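Side-chain contact in D-mandelate dehydrogenase (Rhodotorula graminis, PDB 2W2K), which probably oxidises D-mandelate with a nicotinamide adenine dinucleotide as cofactor, as a member of the D-isomer specific 2-hydroxyacid dehydrogenase family: residues A13-D18 with E311-F316. Residues are numbered along the deposited sequence; the frame is centred on the assembly and turned at random.
Sequences ARHLDD and ETFHEF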
loop_
_atom_site.group_PDB
_atom_site.type_symbol
_atom_site.label_atom_id
_atom_site.label_comp_id
_atom_site.label_asym_id
_atom_site.label_seq_id
_atom_site.Cartn_x
_atom_site.Cartn_y
_atom_site.Cartn_z
ATOM N N ALA B 13 0.814 -32.151 -3.671
ATOM C CA ALA B 13 0.622 -30.873 -4.394
ATOM C C ALA B 13 -0.810 -30.315 -4.271
ATOM O O ALA B 13 -1.762 -31.080 -4.155
ATOM C CB ALA B 13 1.038 -31.027 -5.902
ATOM N N ARG B 14 -0.947 -28.986 -4.270
ATOM C CA ARG B 14 -2.266 -28.319 -4.200
ATOM C C ARG B 14 -2.628 -27.462 -5.428
ATOM O O ARG B 14 -3.788 -27.062 -5.582
ATOM C CB ARG B 14 -2.354 -27.422 -2.943
ATOM C CG ARG B 14 -2.345 -28.153 -1.610
ATOM C CD ARG B 14 -2.024 -27.183 -0.448
ATOM N NE ARG B 14 -1.770 -27.893 0.813
ATOM C CZ ARG B 14 -0.902 -27.502 1.743
ATOM N NH1 ARG B 14 -0.178 -26.398 1.578
ATOM N NH2 ARG B 14 -0.741 -28.225 2.839
ATOM N N HIS B 15 -1.652 -27.152 -6.277
ATOM C CA HIS B 15 -1.844 -26.142 -7.331
ATOM C C HIS B 15 -1.629 -26.696 -8.741
ATOM O O HIS B 15 -2.457 -26.462 -9.635
ATOM C CB HIS B 15 -0.979 -24.884 -7.064
ATOM C CG HIS B 15 -1.265 -24.243 -5.733
ATOM N ND1 HIS B 15 -0.470 -24.434 -4.620
ATOM C CD2 HIS B 15 -2.291 -23.459 -5.328
ATOM C CE1 HIS B 15 -0.989 -23.789 -3.590
ATOM N NE2 HIS B 15 -2.087 -23.177 -3.997
ATOM N N LEU B 16 -0.539 -27.440 -8.937
ATOM C CA LEU B 16 -0.130 -27.898 -10.267
ATOM C C LEU B 16 -0.484 -29.373 -10.481
ATOM O O LEU B 16 0.396 -30.239 -10.474
ATOM C CB LEU B 16 1.374 -27.677 -10.476
ATOM C CG LEU B 16 1.874 -26.216 -10.431
ATOM C CD1 LEU B 16 3.344 -26.159 -10.850
ATOM C CD2 LEU B 16 1.038 -25.295 -11.310
ATOM N N ASP B 17 -1.768 -29.645 -10.678
ATOM C CA ASP B 17 -2.262 -31.037 -10.721
ATOM C C ASP B 17 -1.645 -31.873 -11.867
ATOM O O ASP B 17 -1.222 -33.011 -11.632
ATOM C CB ASP B 17 -3.802 -31.075 -10.787
ATOM C CG ASP B 17 -4.473 -30.412 -9.568
ATOM O OD1 ASP B 17 -4.093 -30.699 -8.408
ATOM O OD2 ASP B 17 -5.396 -29.598 -9.774
ATOM N N ASP B 18 -1.589 -31.313 -13.087
ATOM C CA ASP B 18 -0.937 -31.990 -14.255
ATOM C C ASP B 18 0.563 -32.313 -14.063
ATOM O O ASP B 18 1.013 -33.437 -14.346
ATOM C CB ASP B 18 -1.097 -31.169 -15.549
ATOM C CG ASP B 18 -2.559 -31.076 -16.038
ATOM O OD1 ASP B 18 -3.396 -31.931 -15.693
ATOM O OD2 ASP B 18 -2.855 -30.134 -16.802
ATOM N N GLU B 311 0.356 -17.225 -6.446
ATOM C CA GLU B 311 1.414 -17.248 -7.495
ATOM C C GLU B 311 2.793 -17.680 -6.975
ATOM O O GLU B 311 3.563 -18.365 -7.687
ATOM C CB GLU B 311 1.518 -15.890 -8.257
ATOM C CG GLU B 311 0.258 -15.526 -9.111
ATOM C CD GLU B 311 -0.951 -15.011 -8.305
ATOM O OE1 GLU B 311 -0.835 -14.667 -7.103
ATOM O OE2 GLU B 311 -2.057 -14.961 -8.885
ATOM N N THR B 312 3.121 -17.283 -5.744
ATOM C CA THR B 312 4.345 -17.796 -5.074
ATOM C C THR B 312 4.284 -19.331 -4.961
ATOM O O THR B 312 5.255 -20.030 -5.280
ATOM C CB THR B 312 4.537 -17.178 -3.663
ATOM O OG1 THR B 312 4.512 -15.736 -3.754
ATOM C CG2 THR B 312 5.877 -17.625 -3.066
ATOM N N PHE B 313 3.136 -19.845 -4.518
ATOM C CA PHE B 313 2.978 -21.286 -4.244
ATOM C C PHE B 313 3.026 -22.106 -5.548
ATOM O O PHE B 313 3.593 -23.216 -5.566
ATOM C CB PHE B 313 1.658 -21.571 -3.473
ATOM C CG PHE B 313 1.488 -20.793 -2.182
ATOM C CD1 PHE B 313 2.584 -20.401 -1.409
ATOM C CD2 PHE B 313 0.200 -20.486 -1.713
ATOM C CE1 PHE B 313 2.397 -19.684 -0.205
ATOM C CE2 PHE B 313 0.010 -19.771 -0.510
ATOM C CZ PHE B 313 1.108 -19.381 0.239
ATOM N N HIS B 314 2.444 -21.576 -6.634
ATOM C CA HIS B 314 2.574 -22.196 -7.983
ATOM C C HIS B 314 4.064 -22.370 -8.344
ATOM O O HIS B 314 4.497 -23.440 -8.828
ATOM C CB HIS B 314 1.902 -21.323 -9.061
ATOM C CG HIS B 314 0.424 -21.549 -9.225
ATOM N ND1 HIS B 314 -0.469 -21.529 -8.172
ATOM C CD2 HIS B 314 -0.317 -21.792 -10.335
ATOM C CE1 HIS B 314 -1.693 -21.760 -8.625
ATOM N NE2 HIS B 314 -1.628 -21.916 -9.934
ATOM N N GLU B 315 4.855 -21.315 -8.123
ATOM C CA GLU B 315 6.281 -21.377 -8.443
ATOM C C GLU B 315 7.100 -22.302 -7.497
ATOM O O GLU B 315 8.052 -22.963 -7.966
ATOM C CB GLU B 315 6.878 -19.962 -8.631
ATOM C CG GLU B 315 8.319 -19.923 -9.163
ATOM C CD GLU B 315 8.475 -20.187 -10.686
ATOM O OE1 GLU B 315 7.490 -20.541 -11.399
ATOM O OE2 GLU B 315 9.634 -20.041 -11.153
ATOM N N PHE B 316 6.742 -22.373 -6.202
ATOM C CA PHE B 316 7.342 -23.377 -5.269
ATOM C C PHE B 316 7.142 -24.816 -5.820
ATOM O O PHE B 316 8.090 -25.614 -5.872
ATOM C CB PHE B 316 6.753 -23.328 -3.818
ATOM C CG PHE B 316 7.165 -22.127 -2.987
ATOM C CD1 PHE B 316 8.265 -21.316 -3.326
ATOM C CD2 PHE B 316 6.446 -21.819 -1.829
ATOM C CE1 PHE B 316 8.612 -20.181 -2.508
ATOM C CE2 PHE B 316 6.786 -20.716 -1.018
ATOM C CZ PHE B 316 7.885 -19.903 -1.364
#
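His15 packs against Phe313 and His314 on the first turns of helix 310-330, the three rings forming a small aromatic cluster. His15 CB lies over one face of the His314 imidazole, a CH-pi contact 3.9 Å from the ring centroid and 29° off the normal. His15 CG follows, 3.7 Å from His314 ND1, and His15 CD2 lies 3.8 Å from His314 CE1, the two rings oblique. The other branch of the ring turns to Phe313: His15 ND1 is 3.7 Å from Phe313 CB, and His15 CE1 comes closest, 3.5 Å from Phe313 CB. His15 NE2, at the tip, still brushes that methylene. With CG of His15 held anti to the carbonyl carbon (chi1 -58°), the His15 imidazole is set between the two helix side chains, its plane tilted by 41° against the His314 ring and also oblique to that of Phe313.

Leu16, at the N-cap position of helix 17-26, adds a van der Waals contact from its isobutyl group; Leu16 CD1 rests 3.6 Å from the backbone O of His314, while Leu16 CD2 meets His314 CD2 obliquely. One turn further along helix 310-330, the carboxylate of Glu317 accepts hydrogen bonds from the backbone N of Arg14, His15 and Leu16, tying the loop down beside the rings. An alanine in place of His15 would keep the CB contact but would probably leave Phe313 CB without its ring neighbour and His314 ND1 and CE1 without the imidazole carbons beside them.

The contact thus joins the loop after strand 5-8 to the helix running back from the Rossmann-type cofactor domain. Gly307, seen to bind NAD in this protein, lies about 6 Å from the Phe313 side chain, though the site is empty in this chain. No hydrogen bond links the two segments directly; side-chain packing joins them, and the two nearby imidazoles would be expected to disfavour simultaneous protonation.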